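Local coordinates for chitin binding protein (PDB 5FTZ) that cleaves chitin chains oxidatively, in all likelihood, as a copper-dependent AA10 lytic polysaccharide monooxygenase built around a histidine brace, at residues A[89-94]-A[153-158]. Residues are numbered along the deposited sequence; the frame is centred on the assembly and turned at random.
With CU (copper (II) ion), chain B; CU (copper (II) ion), chain C.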
loop_
_atom_site.group_PDB
_atom_site.type_symbol
_atom_site.label_atom_id
_atom_site.label_comp_id
_atom_site.label_asym_id
_atom_site.label_seq_id
_atom_site.Cartn_x
_atom_site.Cartn_y
_atom_site.Cartn_z
ATOM N N ALA A 89 -9.792 14.595 4.005
ATOM C CA ALA A 89 -9.541 13.165 4.231
ATOM C C ALA A 89 -8.065 12.894 3.870
ATOM O O ALA A 89 -7.650 13.067 2.694
ATOM C CB ALA A 89 -10.483 12.313 3.446
ATOM N N ARG A 90 -7.271 12.450 4.846
ATOM C CA ARG A 90 -5.790 12.339 4.718
ATOM C C ARG A 90 -5.290 10.961 4.212
ATOM O O ARG A 90 -4.683 10.170 4.941
ATOM C CB ARG A 90 -5.172 12.610 6.068
ATOM C CG ARG A 90 -5.334 14.059 6.514
ATOM C CD ARG A 90 -5.327 14.160 8.016
ATOM N NE ARG A 90 -4.089 13.683 8.576
ATOM C CZ ARG A 90 -3.853 13.579 9.874
ATOM N NH1 ARG A 90 -4.761 13.991 10.776
ATOM N NH2 ARG A 90 -2.688 13.085 10.263
ATOM N N HIS A 91 -5.518 10.711 2.963
ATOM C CA HIS A 91 -5.280 9.370 2.432
ATOM C C HIS A 91 -3.798 9.084 2.348
ATOM O O HIS A 91 -2.978 10.014 2.169
ATOM C CB HIS A 91 -5.765 9.300 0.998
ATOM C CG HIS A 91 -7.212 9.593 0.806
ATOM N ND1 HIS A 91 -8.202 8.872 1.435
ATOM C CD2 HIS A 91 -7.840 10.546 0.069
ATOM C CE1 HIS A 91 -9.377 9.344 1.086
ATOM N NE2 HIS A 91 -9.183 10.371 0.275
ATOM N N ALA A 92 -3.422 7.830 2.478
ATOM C CA ALA A 92 -2.089 7.354 2.124
ATOM C C ALA A 92 -1.766 7.893 0.726
ATOM O O ALA A 92 -2.577 7.821 -0.190
ATOM C CB ALA A 92 -2.023 5.839 2.133
ATOM N N THR A 93 -0.542 8.404 0.559
ATOM C CA THR A 93 -0.190 9.194 -0.580
ATOM C C THR A 93 1.025 8.608 -1.284
ATOM O O THR A 93 2.045 8.292 -0.629
ATOM C CB THR A 93 0.117 10.628 -0.101
ATOM O OG1 THR A 93 -1.150 11.154 0.402
ATOM C CG2 THR A 93 0.651 11.518 -1.234
ATOM N N THR A 94 0.976 8.593 -2.623
ATOM C CA THR A 94 2.091 8.231 -3.463
ATOM C C THR A 94 2.988 9.446 -3.656
ATOM O O THR A 94 4.158 9.387 -3.286
ATOM C CB THR A 94 1.629 7.702 -4.821
ATOM O OG1 THR A 94 0.855 6.526 -4.583
ATOM C CG2 THR A 94 2.778 7.368 -5.756
ATOM N N ALA A 153 -1.301 21.438 -9.467
ATOM C CA ALA A 153 -0.881 20.563 -8.392
ATOM C C ALA A 153 -1.651 19.291 -8.494
ATOM O O ALA A 153 -2.866 19.312 -8.663
ATOM C CB ALA A 153 -1.132 21.278 -7.074
ATOM N N VAL A 154 -0.936 18.183 -8.433
ATOM C CA VAL A 154 -1.528 16.860 -8.536
ATOM C C VAL A 154 -1.111 16.013 -7.346
ATOM O O VAL A 154 0.082 15.827 -7.095
ATOM C CB VAL A 154 -1.148 16.198 -9.863
ATOM C CG1 VAL A 154 -1.932 14.878 -9.969
ATOM C CG2 VAL A 154 -1.453 17.078 -11.081
ATOM N N TRP A 155 -2.109 15.533 -6.606
ATOM C CA TRP A 155 -1.919 14.674 -5.435
ATOM C C TRP A 155 -2.374 13.260 -5.779
ATOM O O TRP A 155 -3.539 13.044 -5.989
ATOM C CB TRP A 155 -2.728 15.256 -4.283
ATOM C CG TRP A 155 -2.851 14.354 -3.092
ATOM C CD1 TRP A 155 -1.922 13.489 -2.617
ATOM C CD2 TRP A 155 -3.964 14.287 -2.176
ATOM N NE1 TRP A 155 -2.410 12.833 -1.478
ATOM C CE2 TRP A 155 -3.640 13.356 -1.178
ATOM C CE3 TRP A 155 -5.193 14.959 -2.100
ATOM C CZ2 TRP A 155 -4.536 13.032 -0.152
ATOM C CZ3 TRP A 155 -6.024 14.679 -1.059
ATOM C CH2 TRP A 155 -5.701 13.720 -0.116
ATOM N N THR A 156 -1.429 12.320 -5.851
ATOM C CA THR A 156 -1.765 10.954 -6.227
ATOM C C THR A 156 -1.913 10.079 -5.000
ATOM O O THR A 156 -1.038 10.049 -4.129
ATOM C CB THR A 156 -0.748 10.378 -7.178
ATOM O OG1 THR A 156 -0.699 11.181 -8.381
ATOM C CG2 THR A 156 -1.072 8.915 -7.547
ATOM N N VAL A 157 -3.052 9.390 -4.917
ATOM C CA VAL A 157 -3.391 8.611 -3.743
ATOM C C VAL A 157 -2.902 7.166 -3.871
ATOM O O VAL A 157 -3.171 6.506 -4.873
ATOM C CB VAL A 157 -4.914 8.673 -3.505
ATOM C CG1 VAL A 157 -5.342 7.826 -2.324
ATOM C CG2 VAL A 157 -5.332 10.152 -3.289
ATOM N N HIS A 158 -2.251 6.698 -2.840
ATOM C CA HIS A 158 -1.687 5.352 -2.804
ATOM C C HIS A 158 -2.808 4.262 -2.837
ATOM O O HIS A 158 -3.819 4.369 -2.199
ATOM C CB HIS A 158 -0.916 5.255 -1.515
ATOM C CG HIS A 158 -0.366 3.880 -1.183
ATOM N ND1 HIS A 158 0.842 3.407 -1.659
ATOM C CD2 HIS A 158 -0.809 2.983 -0.279
ATOM C CE1 HIS A 158 1.075 2.210 -1.125
ATOM N NE2 HIS A 158 0.084 1.941 -0.309
HETATM CU CU CU B . -10.397 11.711 -0.334
HETATM CU CU CU C . -0.117 0.111 0.323
HETATM O O HOH W 1 2.539 4.676 -3.553
HETATM O O HOH W 2 -0.989 5.485 -6.523
#
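W155 NE1 donates a nearly straight hydrogen bond to T93 OG1 (2.8 Å), which lies close to the plane of the indole. The same hydroxyl gives its proton to H91 O, so it links the indole to the carbonyl of H91, itself a copper ligand. With OG1 anti to its own carbonyl carbon (chi1 -66°), CG2 of T93 is anti to the backbone N and lies against the indole, 3.3 Å from W155 NE1. The far end of the indole reaches the H91 ring, where W155 CH2 comes 3.8 Å from H91 CD2; the side chains cross at about a right angle, and the ring planes, 27° apart, are slid so far that they barely overlap. V157 CG1 meets H91 CB at 3.7 Å, and H91 NE2 binds copper at 1.9 Å. H1 N joins it on this metal, as in the histidine brace of these enzymes. T93 and V157 form a non-hydrogen-bonded antiparallel pair, flanked by the backbone hydrogen bonds from T94 N to T156 O and from H158 N to A92 O. H158 CB packs 3.9 Å from A92 CB, and a water links H158 ND1 to T94 OG1. H158 NE2 holds a second copper with D159 and with H158 and D159 of the second subunit, a metal bridge between the two chains. The contact joins the start of strand 93-100 to the end of strand 148-157, which pairs on with strand 162-171; F87, F96, F164 and W85 pack around the indole.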